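Local coordinates for designed Anbu Protein (Synthetic construct, PDB 5LOY) that forms helical assemblies of subunits as a consensus-designed ancestral beta subunit with a proteasome-like Ntn-hydrolase fold, probably modelling a protein-degrading precursor of the proteasome, at residues Y2-R7 / V175-T180; L8-V13 / S165-A170; V35-G40 / L201-R206; V45-G50 / S111-G116; P77-A82 / R124-Y129. All blocks are in the same frame, centred on the assembly; numbering follows the deposited sequence.

In the fold
Interactions 1 and 2 both set helix 166-183 against the sheet that holds strands 2-8 and 11-21. Their centres are 13 Å apart, and Ile6 N lies 2.9 Å from Val13 O, a probable hydrogen bond. Interactions 4 and 5 belong to the second sheet, with centres 10 Å apart; Leu114 O and Phe126 N, 2.7 Å apart, probably pair its strands. Interactions 1 and 4 meet between the sheets, where Cys3 SG comes 3.4 Å from Thr48 O. Thr1, the usual place of an Ntn-hydrolase nucleophile, touches Ala49 of interaction 4. Interaction 3 joins the two sheets at the surface, its centre 16 Å from that of interaction 4.

Interaction 1 (Y2-R7 / V175-T180); sequences YCVGIR and VSFDST
Tyr2 carries this contact with two parts of its side chain. Its OH gives a hydrogen bond to Ser176 OG at 2.7 Å, and OG sits at the edge of the phenol ring, in its plane. The CD2 side of the same ring meets Phe177. Tyr2 CD2 lies over the centre of the Phe177 ring, 3.4 Å from Phe177 CE2. The two rings are inclined at 36°, with centroids 4.4 Å apart, so the pair is oblique. Phe177 CZ also comes 3.3 Å from Tyr2 O, and Val4 CG2 packs on Phe177 CE1 at 3.9 Å. Thr180 OG1 approaches Tyr2 CE2 obliquely, but its hydrogen bond runs back to Ser176 O at 2.8 Å. That carbonyl takes Thr180 N as well.

The torsions place these groups. Tyr2 CG is anti to the backbone N (chi1 174°), which carries the ring toward the helix. Ser176 OG, also anti to its N, reaches out to meet it. Further out, Gln145 NE2 bonds to Tyr2 OH, and Ser176 OG bonds to Gly152 O. This chain of hydrogen bonds probably holds the phenol OH in place. Leu156 of helix 153-159 also touches Tyr2. Strand 2-7 and helix 175-180 run nearly antiparallel, their axes 10.2 Å apart at closest approach. This is a helix layer on a sheet face, as in the alpha-beta-beta-alpha sandwich of Ntn hydrolases.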
# COMPACT_ATOMS: atom_id res chain seq x y z
N TYR A 2 -3.38 -6.19 -10.46
CA TYR A 2 -2.96 -6.74 -9.20
C TYR A 2 -3.19 -8.25 -9.29
O TYR A 2 -4.30 -8.69 -9.65
CB TYR A 2 -3.79 -6.12 -8.08
CG TYR A 2 -3.57 -6.71 -6.69
CD1 TYR A 2 -2.31 -7.07 -6.25
CD2 TYR A 2 -4.64 -6.88 -5.82
CE1 TYR A 2 -2.11 -7.59 -4.98
CE2 TYR A 2 -4.46 -7.39 -4.53
CZ TYR A 2 -3.19 -7.74 -4.12
OH TYR A 2 -2.98 -8.26 -2.88
N CYS A 3 -2.14 -9.02 -8.98
CA CYS A 3 -2.26 -10.49 -8.97
C CYS A 3 -1.61 -11.05 -7.74
O CYS A 3 -0.59 -10.52 -7.28
CB CYS A 3 -1.59 -11.09 -10.19
SG CYS A 3 -2.11 -10.39 -11.78
N VAL A 4 -2.20 -12.11 -7.22
CA VAL A 4 -1.76 -12.73 -5.99
C VAL A 4 -1.71 -14.24 -6.12
O VAL A 4 -2.62 -14.85 -6.68
CB VAL A 4 -2.74 -12.44 -4.84
CG1 VAL A 4 -2.19 -12.94 -3.52
CG2 VAL A 4 -2.96 -10.96 -4.72
N GLY A 5 -0.66 -14.84 -5.57
CA GLY A 5 -0.57 -16.29 -5.45
C GLY A 5 -0.26 -16.64 -4.03
O GLY A 5 0.58 -15.96 -3.38
N ILE A 6 -0.93 -17.68 -3.52
CA ILE A 6 -0.81 -18.07 -2.10
C ILE A 6 -0.59 -19.54 -1.99
O ILE A 6 -1.25 -20.31 -2.66
CB ILE A 6 -2.07 -17.74 -1.29
CG1 ILE A 6 -2.43 -16.28 -1.44
CG2 ILE A 6 -1.86 -18.01 0.18
CD1 ILE A 6 -3.74 -15.94 -0.77
N ARG A 7 0.32 -19.94 -1.12
CA ARG A 7 0.65 -21.35 -0.94
C ARG A 7 0.41 -21.85 0.49
O ARG A 7 0.93 -21.29 1.45
CB ARG A 7 2.11 -21.53 -1.29
CG ARG A 7 2.50 -22.98 -1.39
CD ARG A 7 3.94 -23.15 -1.00
NE ARG A 7 4.43 -24.48 -1.31
CZ ARG A 7 5.51 -25.03 -0.75
NH1 ARG A 7 6.22 -24.36 0.16
NH2 ARG A 7 5.86 -26.27 -1.09
N VAL A 175 -10.68 -9.81 -0.03
CA VAL A 175 -10.66 -8.63 0.80
C VAL A 175 -9.46 -7.75 0.43
O VAL A 175 -9.57 -6.51 0.35
CB VAL A 175 -10.62 -9.08 2.29
CG1 VAL A 175 -10.16 -7.96 3.19
CG2 VAL A 175 -12.00 -9.57 2.70
N SER A 176 -8.32 -8.39 0.19
CA SER A 176 -7.14 -7.71 -0.36
C SER A 176 -7.46 -6.92 -1.66
O SER A 176 -6.98 -5.80 -1.84
CB SER A 176 -6.04 -8.72 -0.65
OG SER A 176 -4.84 -8.05 -0.98
N PHE A 177 -8.26 -7.51 -2.54
CA PHE A 177 -8.66 -6.82 -3.75
C PHE A 177 -9.60 -5.69 -3.47
O PHE A 177 -9.52 -4.63 -4.10
CB PHE A 177 -9.28 -7.77 -4.77
CG PHE A 177 -8.27 -8.41 -5.64
CD1 PHE A 177 -7.55 -9.50 -5.19
CD2 PHE A 177 -7.99 -7.90 -6.90
CE1 PHE A 177 -6.58 -10.09 -5.97
CE2 PHE A 177 -7.01 -8.48 -7.69
CZ PHE A 177 -6.29 -9.57 -7.22
N ASP A 178 -10.53 -5.90 -2.55
CA ASP A 178 -11.49 -4.86 -2.18
C ASP A 178 -10.77 -3.59 -1.76
O ASP A 178 -11.07 -2.51 -2.26
CB ASP A 178 -12.39 -5.37 -1.07
CG ASP A 178 -13.31 -4.30 -0.50
OD1 ASP A 178 -13.97 -3.56 -1.26
OD2 ASP A 178 -13.38 -4.21 0.74
N SER A 179 -9.82 -3.73 -0.84
CA SER A 179 -9.07 -2.58 -0.32
C SER A 179 -8.26 -1.89 -1.42
O SER A 179 -8.18 -0.66 -1.47
CB SER A 179 -8.14 -3.02 0.81
OG SER A 179 -8.90 -3.38 1.94
N THR A 180 -7.67 -2.69 -2.29
CA THR A 180 -6.89 -2.17 -3.41
C THR A 180 -7.78 -1.40 -4.38
O THR A 180 -7.44 -0.28 -4.75
CB THR A 180 -6.17 -3.31 -4.14
OG1 THR A 180 -5.31 -4.02 -3.24
CG2 THR A 180 -5.37 -2.76 -5.29

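Interaction 2 (L8-V13 / S165-A170); sequences LDEGLV and SLEDAA
Strand 11-13 and helix 166-170 run almost parallel, 18° apart, with their axes 8.7 Å from each other. The strand is the second arm of a beta hairpin, closed by a type I turn from Leu8 to Gly11, and the contact sets this hairpin against the start of a helix in the Ntn fold. Glu10, in the turn, points toward the helix. Its CG is anti to the carbonyl carbon and its chain is extended beyond CG. Glu10 OE1 accepts from Leu166 N at 3.0 Å. The bond is nearly straight at 163°, although the N-H comes from above the carboxylate plane. Ser165 is the N-cap residue, and its OG accepts from Asp168 N at 3.1 Å. The helix start probably favours the charged form of Glu10, while Glu167 OE2, 4.1 Å from Glu10 OE1, would oppose it.

Beside this polar part the contact is apolar. Leu166 CD2 reaches the hairpin, where it meets Leu8 CD1 at 3.7 Å and lies 4.0 Å from Gly11 CA. The backbone angles of Gly11 favour a glycine. Val13 CG2 lies 3.9 Å from Ala169 CB, the same methyl that Leu8 CD1 touches at 3.6 Å.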
# COMPACT_ATOMS: atom_id res chain seq x y z
N LEU A 8 -0.36 -22.92 0.64
CA LEU A 8 -0.77 -23.44 1.94
C LEU A 8 -0.54 -24.93 1.99
O LEU A 8 -0.38 -25.58 0.97
CB LEU A 8 -2.26 -23.17 2.13
CG LEU A 8 -2.64 -21.76 1.70
CD1 LEU A 8 -4.03 -21.74 1.13
CD2 LEU A 8 -2.49 -20.81 2.85
N ASP A 9 -0.54 -25.48 3.20
CA ASP A 9 -0.43 -26.92 3.35
C ASP A 9 -1.53 -27.61 2.55
O ASP A 9 -1.27 -28.62 1.90
CB ASP A 9 -0.50 -27.35 4.82
CG ASP A 9 0.77 -26.96 5.62
OD1 ASP A 9 1.75 -26.45 5.01
OD2 ASP A 9 0.78 -27.16 6.86
N GLU A 10 -2.73 -27.05 2.58
CA GLU A 10 -3.90 -27.63 1.90
C GLU A 10 -3.90 -27.49 0.37
O GLU A 10 -4.68 -28.16 -0.29
CB GLU A 10 -5.19 -26.99 2.44
CG GLU A 10 -5.76 -27.56 3.74
CD GLU A 10 -7.10 -26.92 4.18
OE1 GLU A 10 -7.80 -26.24 3.37
OE2 GLU A 10 -7.48 -27.11 5.38
N GLY A 11 -3.07 -26.60 -0.20
CA GLY A 11 -3.10 -26.30 -1.64
C GLY A 11 -2.65 -24.89 -2.05
O GLY A 11 -1.76 -24.33 -1.46
N LEU A 12 -3.24 -24.35 -3.12
CA LEU A 12 -2.87 -23.04 -3.68
C LEU A 12 -4.11 -22.22 -4.00
O LEU A 12 -5.15 -22.76 -4.39
CB LEU A 12 -2.09 -23.21 -4.98
CG LEU A 12 -0.80 -24.02 -4.98
CD1 LEU A 12 -0.45 -24.47 -6.39
CD2 LEU A 12 0.35 -23.20 -4.41
N VAL A 13 -3.96 -20.90 -3.91
CA VAL A 13 -5.01 -19.96 -4.30
C VAL A 13 -4.41 -18.86 -5.19
O VAL A 13 -3.38 -18.28 -4.85
CB VAL A 13 -5.61 -19.29 -3.07
CG1 VAL A 13 -6.63 -18.25 -3.48
CG2 VAL A 13 -6.24 -20.32 -2.16
N SER A 165 -6.77 -22.27 5.94
CA SER A 165 -7.60 -23.14 5.07
C SER A 165 -7.77 -22.51 3.69
O SER A 165 -7.60 -21.30 3.55
CB SER A 165 -8.99 -23.37 5.67
OG SER A 165 -9.76 -22.17 5.59
N LEU A 166 -8.08 -23.31 2.68
CA LEU A 166 -8.30 -22.78 1.34
C LEU A 166 -9.41 -21.75 1.32
O LEU A 166 -9.28 -20.72 0.67
CB LEU A 166 -8.64 -23.89 0.35
CG LEU A 166 -7.51 -24.86 0.03
CD1 LEU A 166 -8.03 -25.94 -0.89
CD2 LEU A 166 -6.32 -24.14 -0.60
N GLU A 167 -10.48 -22.02 2.06
CA GLU A 167 -11.61 -21.09 2.14
C GLU A 167 -11.15 -19.72 2.67
O GLU A 167 -11.42 -18.69 2.06
CB GLU A 167 -12.74 -21.64 3.03
CG GLU A 167 -13.25 -23.03 2.66
CD GLU A 167 -12.49 -24.16 3.39
OE1 GLU A 167 -12.84 -24.48 4.55
OE2 GLU A 167 -11.52 -24.73 2.81
N ASP A 168 -10.43 -19.71 3.79
CA ASP A 168 -9.98 -18.44 4.36
C ASP A 168 -8.99 -17.71 3.48
O ASP A 168 -9.00 -16.48 3.42
CB ASP A 168 -9.38 -18.63 5.77
CG ASP A 168 -10.42 -18.91 6.83
OD1 ASP A 168 -11.63 -18.67 6.57
OD2 ASP A 168 -10.05 -19.37 7.93
N ALA A 169 -8.10 -18.44 2.82
CA ALA A 169 -7.11 -17.81 1.93
C ALA A 169 -7.79 -17.14 0.76
O ALA A 169 -7.38 -16.04 0.36
CB ALA A 169 -6.09 -18.81 1.44
N ALA A 170 -8.84 -17.76 0.23
CA ALA A 170 -9.63 -17.12 -0.82
C ALA A 170 -10.35 -15.87 -0.32
O ALA A 170 -10.33 -14.82 -1.01
CB ALA A 170 -10.60 -18.09 -1.43

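Interaction 3 (V35-G40 / L201-R206); sequences VFEVPG and LRVGHR
Glu37 has CG anti to the backbone N (chi1 -179°) and an extended chain, which carries its carboxylate to the backbone of Val203. Val35 CG1, anti to N, meets Val203 CG2, which is anti to the carbonyl carbon, tip to tip at 3.9 Å. This is a surface joint between the two sheets of the Ntn sandwich: strand 33-38 of one meets the segment leading into strand 205-209 of the other. Glu37 OE2 accepts from Val203 N at 2.9 Å, a bond close to straight at 170°, with the donor above the carboxylate plane. Val203 CG2 lies against Glu37 CD. An alanine in place of Glu37 would remove the OE2 acceptor and would probably loosen residues 201-206 against the strand. A second bond runs from Gly40 N to Leu201 O at 2.8 Å, in the carbonyl plane. The positive phi of Gly40 (82°) favours glycine in this turn. Arg202 is bent at chi3 and lays its guanidinium over Pro39 and Gly40, with NH1 3.6 Å from Pro39 CB. Leu194 touches both valines. At the far end Val35 CG2 lies over one face of the Arg206 guanidinium, 3.5 Å from Arg206 NH1.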
# COMPACT_ATOMS: atom_id res chain seq x y z
N VAL A 35 -4.01 -20.98 -17.57
CA VAL A 35 -3.97 -22.29 -16.97
C VAL A 35 -3.53 -23.35 -17.98
O VAL A 35 -4.03 -23.43 -19.09
CB VAL A 35 -5.36 -22.65 -16.41
CG1 VAL A 35 -5.34 -24.04 -15.81
CG2 VAL A 35 -5.77 -21.62 -15.37
N PHE A 36 -2.56 -24.16 -17.56
CA PHE A 36 -2.08 -25.29 -18.34
C PHE A 36 -2.36 -26.53 -17.50
O PHE A 36 -1.82 -26.68 -16.42
CB PHE A 36 -0.59 -25.10 -18.65
CG PHE A 36 -0.29 -23.77 -19.28
CD1 PHE A 36 -0.13 -22.65 -18.49
CD2 PHE A 36 -0.24 -23.63 -20.67
CE1 PHE A 36 0.11 -21.41 -19.07
CE2 PHE A 36 0.00 -22.39 -21.27
CZ PHE A 36 0.18 -21.28 -20.46
N GLU A 37 -3.24 -27.39 -17.99
CA GLU A 37 -3.75 -28.51 -17.22
C GLU A 37 -3.62 -29.80 -18.05
O GLU A 37 -4.01 -29.82 -19.22
CB GLU A 37 -5.21 -28.25 -16.83
CG GLU A 37 -5.84 -29.37 -15.98
CD GLU A 37 -7.36 -29.23 -15.74
OE1 GLU A 37 -8.05 -28.57 -16.56
OE2 GLU A 37 -7.88 -29.78 -14.74
N VAL A 38 -3.05 -30.85 -17.45
CA VAL A 38 -3.25 -32.23 -17.93
C VAL A 38 -3.93 -32.97 -16.79
O VAL A 38 -3.28 -33.32 -15.81
CB VAL A 38 -1.94 -32.93 -18.31
CG1 VAL A 38 -2.22 -34.37 -18.76
CG2 VAL A 38 -1.23 -32.16 -19.41
N PRO A 39 -5.25 -33.18 -16.89
CA PRO A 39 -5.99 -33.65 -15.71
C PRO A 39 -5.46 -35.00 -15.24
O PRO A 39 -5.27 -35.89 -16.07
CB PRO A 39 -7.43 -33.75 -16.21
CG PRO A 39 -7.48 -32.94 -17.47
CD PRO A 39 -6.12 -33.08 -18.08
N GLY A 40 -5.19 -35.12 -13.94
CA GLY A 40 -4.58 -36.31 -13.38
C GLY A 40 -3.06 -36.41 -13.48
O GLY A 40 -2.50 -37.39 -12.97
N LEU A 201 -4.59 -32.73 -8.76
CA LEU A 201 -4.05 -32.74 -10.12
C LEU A 201 -5.13 -32.40 -11.15
O LEU A 201 -5.16 -32.92 -12.27
CB LEU A 201 -3.37 -34.07 -10.42
CG LEU A 201 -2.23 -34.44 -9.46
CD1 LEU A 201 -1.69 -35.82 -9.79
CD2 LEU A 201 -1.09 -33.42 -9.51
N ARG A 202 -6.00 -31.48 -10.75
CA ARG A 202 -7.20 -31.12 -11.48
C ARG A 202 -7.57 -29.68 -11.06
O ARG A 202 -7.36 -29.30 -9.92
CB ARG A 202 -8.29 -32.10 -11.05
CG ARG A 202 -9.29 -32.50 -12.11
CD ARG A 202 -10.10 -33.70 -11.63
NE ARG A 202 -9.37 -34.98 -11.76
CZ ARG A 202 -9.27 -35.69 -12.89
NH1 ARG A 202 -9.85 -35.28 -14.02
NH2 ARG A 202 -8.57 -36.83 -12.91
N VAL A 203 -8.08 -28.87 -11.97
CA VAL A 203 -8.59 -27.55 -11.58
C VAL A 203 -9.95 -27.74 -10.91
O VAL A 203 -10.94 -28.05 -11.57
CB VAL A 203 -8.77 -26.61 -12.78
CG1 VAL A 203 -9.37 -25.29 -12.33
CG2 VAL A 203 -7.43 -26.35 -13.44
N GLY A 204 -9.99 -27.56 -9.58
CA GLY A 204 -11.21 -27.87 -8.82
C GLY A 204 -12.22 -26.74 -8.90
O GLY A 204 -13.32 -26.93 -9.39
N HIS A 205 -11.82 -25.56 -8.46
CA HIS A 205 -12.68 -24.39 -8.50
C HIS A 205 -12.00 -23.24 -9.22
O HIS A 205 -10.87 -22.85 -8.92
CB HIS A 205 -13.13 -23.93 -7.10
CG HIS A 205 -13.83 -24.99 -6.30
ND1 HIS A 205 -13.41 -25.43 -5.05
CD2 HIS A 205 -14.97 -25.67 -6.56
CE1 HIS A 205 -14.25 -26.35 -4.61
NE2 HIS A 205 -15.21 -26.51 -5.50
N ARG A 206 -12.71 -22.69 -10.20
CA ARG A 206 -12.22 -21.56 -10.96
C ARG A 206 -13.41 -20.77 -11.46
O ARG A 206 -14.32 -21.33 -12.08
CB ARG A 206 -11.35 -22.05 -12.10
CG ARG A 206 -11.47 -21.33 -13.43
CD ARG A 206 -10.33 -20.42 -13.75
NE ARG A 206 -9.75 -20.76 -15.05
CZ ARG A 206 -9.14 -19.90 -15.87
NH1 ARG A 206 -8.64 -20.35 -17.02
NH2 ARG A 206 -9.00 -18.61 -15.54
O HOH W 1 -6.67 -20.21 -19.48

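Interaction 4 (V45-G50 / S111-G116); sequences VLLTAG and SFILGG
The ladder is regular from Val45 to Leu47. Leu47 N gives a hydrogen bond to Ile113 O at 2.9 Å, almost straight at 174°. Ile113 N returns one to Leu47 O at 3.0 Å. Both donors lie in the carbonyl plane. Val45 N reaches Gly115 O at 2.8 Å, nearly along the C=O axis. At the other end the ladder slackens in angle. Ala49 N and Ser111 O are 2.9 Å apart, but the bond is bent to 136°. The return bond from Ser111 N meets Ala49 O from above the carbonyl plane. Ser111 is only partly buried here, and Gly50 beyond it is exposed. Ser111 OG is held by Ile128 O of the next strand.

These are two neighbouring antiparallel strands of the five-stranded sheet in the Ntn sandwich, with different layers on its two faces. Leu46, Thr48, Phe112 and Leu114 point to helices 52-62 and 79-94. Ala49, Ser111 and Ile113 point to strand 143-147 of the opposing sheet, and Ala49 also touches Thr1.

On the helix side Thr48 and Phe112 are a non-hydrogen-bonded pair. Thr48 CG2 meets the edge of the ring, 3.6 Å from Phe112 CE2. With CG anti to N and chi2 67°, Leu46 CD1 reaches across to the neighbouring strand. That methyl lies 3.9 Å from Phe112 CD2 and 4.1 Å from Leu114 CD1. On the other face Val45 stands opposite Gly115, which has no side chain to meet it.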
# COMPACT_ATOMS: atom_id res chain seq x y z
N VAL A 45 -0.44 -22.74 -13.24
CA VAL A 45 -1.15 -21.48 -13.38
C VAL A 45 -0.17 -20.34 -13.47
O VAL A 45 0.74 -20.26 -12.64
CB VAL A 45 -2.04 -21.20 -12.17
CG1 VAL A 45 -2.84 -19.92 -12.40
CG2 VAL A 45 -2.98 -22.36 -11.91
N LEU A 46 -0.36 -19.47 -14.46
CA LEU A 46 0.53 -18.33 -14.72
C LEU A 46 -0.25 -17.01 -14.64
O LEU A 46 -1.26 -16.84 -15.32
CB LEU A 46 1.17 -18.50 -16.09
CG LEU A 46 2.10 -17.39 -16.60
CD1 LEU A 46 3.37 -17.30 -15.77
CD2 LEU A 46 2.46 -17.63 -18.05
N LEU A 47 0.20 -16.08 -13.80
CA LEU A 47 -0.39 -14.76 -13.69
C LEU A 47 0.61 -13.75 -14.22
O LEU A 47 1.81 -13.85 -13.92
CB LEU A 47 -0.74 -14.43 -12.24
CG LEU A 47 -1.48 -15.48 -11.41
CD1 LEU A 47 -1.67 -15.00 -9.98
CD2 LEU A 47 -2.83 -15.84 -12.01
N THR A 48 0.10 -12.76 -14.96
CA THR A 48 0.90 -11.76 -15.62
C THR A 48 0.73 -10.31 -15.09
O THR A 48 -0.34 -9.93 -14.63
CB THR A 48 0.60 -11.73 -17.12
OG1 THR A 48 -0.72 -11.23 -17.34
CG2 THR A 48 0.70 -13.12 -17.69
N ALA A 49 1.79 -9.52 -15.20
CA ALA A 49 1.71 -8.08 -14.90
C ALA A 49 2.73 -7.30 -15.71
O ALA A 49 3.76 -7.83 -16.11
CB ALA A 49 1.96 -7.86 -13.43
N GLY A 50 2.44 -6.03 -15.93
CA GLY A 50 3.34 -5.12 -16.64
C GLY A 50 2.87 -4.87 -18.05
O GLY A 50 1.71 -4.99 -18.35
N SER A 111 6.32 -9.03 -15.46
CA SER A 111 6.53 -9.77 -14.23
C SER A 111 5.47 -10.87 -14.10
O SER A 111 4.35 -10.69 -14.57
CB SER A 111 6.43 -8.77 -13.07
OG SER A 111 6.94 -9.37 -11.92
N PHE A 112 5.80 -11.99 -13.46
CA PHE A 112 4.88 -13.12 -13.41
C PHE A 112 4.87 -13.84 -12.08
O PHE A 112 5.85 -13.81 -11.32
CB PHE A 112 5.26 -14.13 -14.49
CG PHE A 112 5.34 -13.56 -15.89
CD1 PHE A 112 6.50 -12.95 -16.33
CD2 PHE A 112 4.26 -13.62 -16.74
CE1 PHE A 112 6.57 -12.41 -17.59
CE2 PHE A 112 4.33 -13.10 -18.00
CZ PHE A 112 5.49 -12.50 -18.43
N ILE A 113 3.78 -14.55 -11.83
CA ILE A 113 3.69 -15.51 -10.76
C ILE A 113 3.32 -16.85 -11.36
O ILE A 113 2.42 -16.92 -12.21
CB ILE A 113 2.61 -15.12 -9.75
CG1 ILE A 113 3.11 -13.96 -8.90
CG2 ILE A 113 2.25 -16.30 -8.84
CD1 ILE A 113 2.03 -13.31 -8.06
N LEU A 114 4.02 -17.90 -10.95
CA LEU A 114 3.85 -19.20 -11.55
C LEU A 114 3.72 -20.18 -10.44
O LEU A 114 4.58 -20.25 -9.57
CB LEU A 114 5.07 -19.57 -12.41
CG LEU A 114 4.99 -20.98 -13.02
CD1 LEU A 114 4.06 -20.97 -14.20
CD2 LEU A 114 6.33 -21.48 -13.46
N GLY A 115 2.67 -20.99 -10.48
CA GLY A 115 2.53 -22.05 -9.48
C GLY A 115 1.71 -23.22 -9.94
O GLY A 115 1.09 -23.18 -10.99
N GLY A 116 1.71 -24.28 -9.15
CA GLY A 116 0.96 -25.47 -9.50
C GLY A 116 1.52 -26.72 -8.86
O GLY A 116 2.27 -26.63 -7.90

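Interaction 5 (P77-A82 / R124-Y129); sequences PSMFEA and RLFLIY
Two salt bridges grip the guanidinium of Arg124: NE is held by Glu136 OE2 and NH1 by Glu121 OE2, which also accepts from Met79 N. The two acids probably fix the rotation of the guanidinium, one face of which lies over Phe80 N. Arg124 leaves the strand with CG anti to the carbonyl carbon and bends at chi3 (80°) to reach this place. Arg124 NH2 comes 3.8 Å from Phe80 CB, and Arg124 CD packs on Met79 CB at 4.1 Å. Ser78 caps the helix, its OG accepting from Glu81 N at 3.3 Å. Helix 79-94 thus starts against strand 124-128 of the five-stranded sheet in the Ntn fold.

Phe126 forms the apolar half. Its CE1 lies 3.7 Å from Met79 CB, and its CZ is 3.7 Å from Phe80 CA, so the ring tip fits against the first helical residues. The Phe80 side chain runs across that of Phe126 at about a right angle, with Phe80 CD2 4.1 Å from Phe126 CE2. An alanine in place of Phe126 would lose these ring contacts and would probably leave the helix start less firmly seated on the strand.

The helix start and the arginine probably bring positive character to one spot. Both would favour the charged form of Glu121, while Glu136 pairs with the arginine.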
# COMPACT_ATOMS: atom_id res chain seq x y z
N PRO A 77 9.82 -31.00 -16.37
CA PRO A 77 9.90 -32.06 -15.37
C PRO A 77 9.70 -31.60 -13.92
O PRO A 77 9.49 -32.42 -13.04
CB PRO A 77 11.32 -32.62 -15.56
CG PRO A 77 12.10 -31.46 -16.09
CD PRO A 77 11.15 -30.62 -16.89
N SER A 78 9.78 -30.31 -13.66
CA SER A 78 9.55 -29.78 -12.30
C SER A 78 9.12 -28.33 -12.40
O SER A 78 9.35 -27.68 -13.41
CB SER A 78 10.81 -29.92 -11.43
OG SER A 78 11.75 -28.90 -11.70
N MET A 79 8.45 -27.84 -11.37
CA MET A 79 8.03 -26.44 -11.35
C MET A 79 9.21 -25.48 -11.36
O MET A 79 9.10 -24.39 -11.89
CB MET A 79 7.16 -26.17 -10.14
CG MET A 79 5.74 -26.73 -10.26
SD MET A 79 4.64 -25.85 -11.39
CE MET A 79 5.25 -24.19 -11.32
N PHE A 80 10.33 -25.89 -10.80
CA PHE A 80 11.54 -25.08 -10.89
C PHE A 80 11.93 -24.91 -12.37
O PHE A 80 12.21 -23.79 -12.79
CB PHE A 80 12.67 -25.71 -10.07
CG PHE A 80 13.93 -24.88 -10.02
CD1 PHE A 80 14.90 -25.00 -11.01
CD2 PHE A 80 14.17 -24.00 -8.95
CE1 PHE A 80 16.07 -24.25 -10.96
CE2 PHE A 80 15.32 -23.26 -8.90
CZ PHE A 80 16.27 -23.38 -9.90
N GLU A 81 11.96 -25.99 -13.14
CA GLU A 81 12.25 -25.87 -14.56
C GLU A 81 11.18 -25.07 -15.32
O GLU A 81 11.50 -24.35 -16.25
CB GLU A 81 12.45 -27.25 -15.19
CG GLU A 81 13.71 -28.00 -14.72
CD GLU A 81 15.02 -27.23 -14.97
OE1 GLU A 81 15.19 -26.63 -16.08
OE2 GLU A 81 15.90 -27.20 -14.06
N ALA A 82 9.93 -25.20 -14.93
CA ALA A 82 8.86 -24.40 -15.53
C ALA A 82 9.11 -22.89 -15.37
O ALA A 82 9.00 -22.12 -16.33
CB ALA A 82 7.52 -24.75 -14.90
N ARG A 124 3.90 -26.00 -5.55
CA ARG A 124 4.97 -25.00 -5.47
C ARG A 124 4.54 -23.68 -6.11
O ARG A 124 3.62 -23.64 -6.94
CB ARG A 124 6.23 -25.53 -6.15
CG ARG A 124 6.81 -26.77 -5.49
CD ARG A 124 7.91 -27.42 -6.32
NE ARG A 124 9.19 -26.73 -6.16
CZ ARG A 124 10.33 -27.09 -6.74
NH1 ARG A 124 10.38 -28.14 -7.57
NH2 ARG A 124 11.44 -26.39 -6.50
N LEU A 125 5.20 -22.60 -5.70
CA LEU A 125 4.83 -21.26 -6.09
C LEU A 125 6.08 -20.39 -6.30
O LEU A 125 6.95 -20.34 -5.41
CB LEU A 125 3.98 -20.64 -5.00
CG LEU A 125 3.45 -19.23 -5.28
CD1 LEU A 125 2.49 -19.28 -6.46
CD2 LEU A 125 2.77 -18.63 -4.05
N PHE A 126 6.14 -19.70 -7.45
CA PHE A 126 7.31 -18.90 -7.83
C PHE A 126 6.95 -17.48 -8.24
O PHE A 126 5.84 -17.23 -8.73
CB PHE A 126 8.03 -19.53 -9.02
CG PHE A 126 8.66 -20.84 -8.70
CD1 PHE A 126 7.91 -21.98 -8.69
CD2 PHE A 126 10.01 -20.92 -8.40
CE1 PHE A 126 8.50 -23.20 -8.40
CE2 PHE A 126 10.60 -22.14 -8.09
CZ PHE A 126 9.84 -23.28 -8.08
N LEU A 127 7.90 -16.56 -8.06
CA LEU A 127 7.80 -15.18 -8.56
C LEU A 127 8.90 -14.96 -9.57
O LEU A 127 10.07 -15.21 -9.26
CB LEU A 127 7.95 -14.20 -7.41
CG LEU A 127 8.04 -12.70 -7.74
CD1 LEU A 127 6.80 -12.20 -8.42
CD2 LEU A 127 8.23 -11.90 -6.46
N ILE A 128 8.54 -14.54 -10.78
CA ILE A 128 9.54 -14.27 -11.81
C ILE A 128 9.69 -12.77 -11.96
O ILE A 128 8.72 -12.06 -12.25
CB ILE A 128 9.20 -14.90 -13.17
CG1 ILE A 128 9.21 -16.41 -13.08
CG2 ILE A 128 10.22 -14.53 -14.21
CD1 ILE A 128 7.90 -17.00 -12.65
N TYR A 129 10.91 -12.30 -11.76
CA TYR A 129 11.18 -10.89 -11.79
C TYR A 129 11.36 -10.36 -13.21
O TYR A 129 11.60 -11.14 -14.13
CB TYR A 129 12.47 -10.61 -11.00
CG TYR A 129 12.42 -10.85 -9.51
CD1 TYR A 129 11.48 -10.20 -8.69
CD2 TYR A 129 13.36 -11.66 -8.91
CE1 TYR A 129 11.47 -10.40 -7.33
CE2 TYR A 129 13.36 -11.86 -7.54
CZ TYR A 129 12.42 -11.23 -6.76
OH TYR A 129 12.48 -11.46 -5.40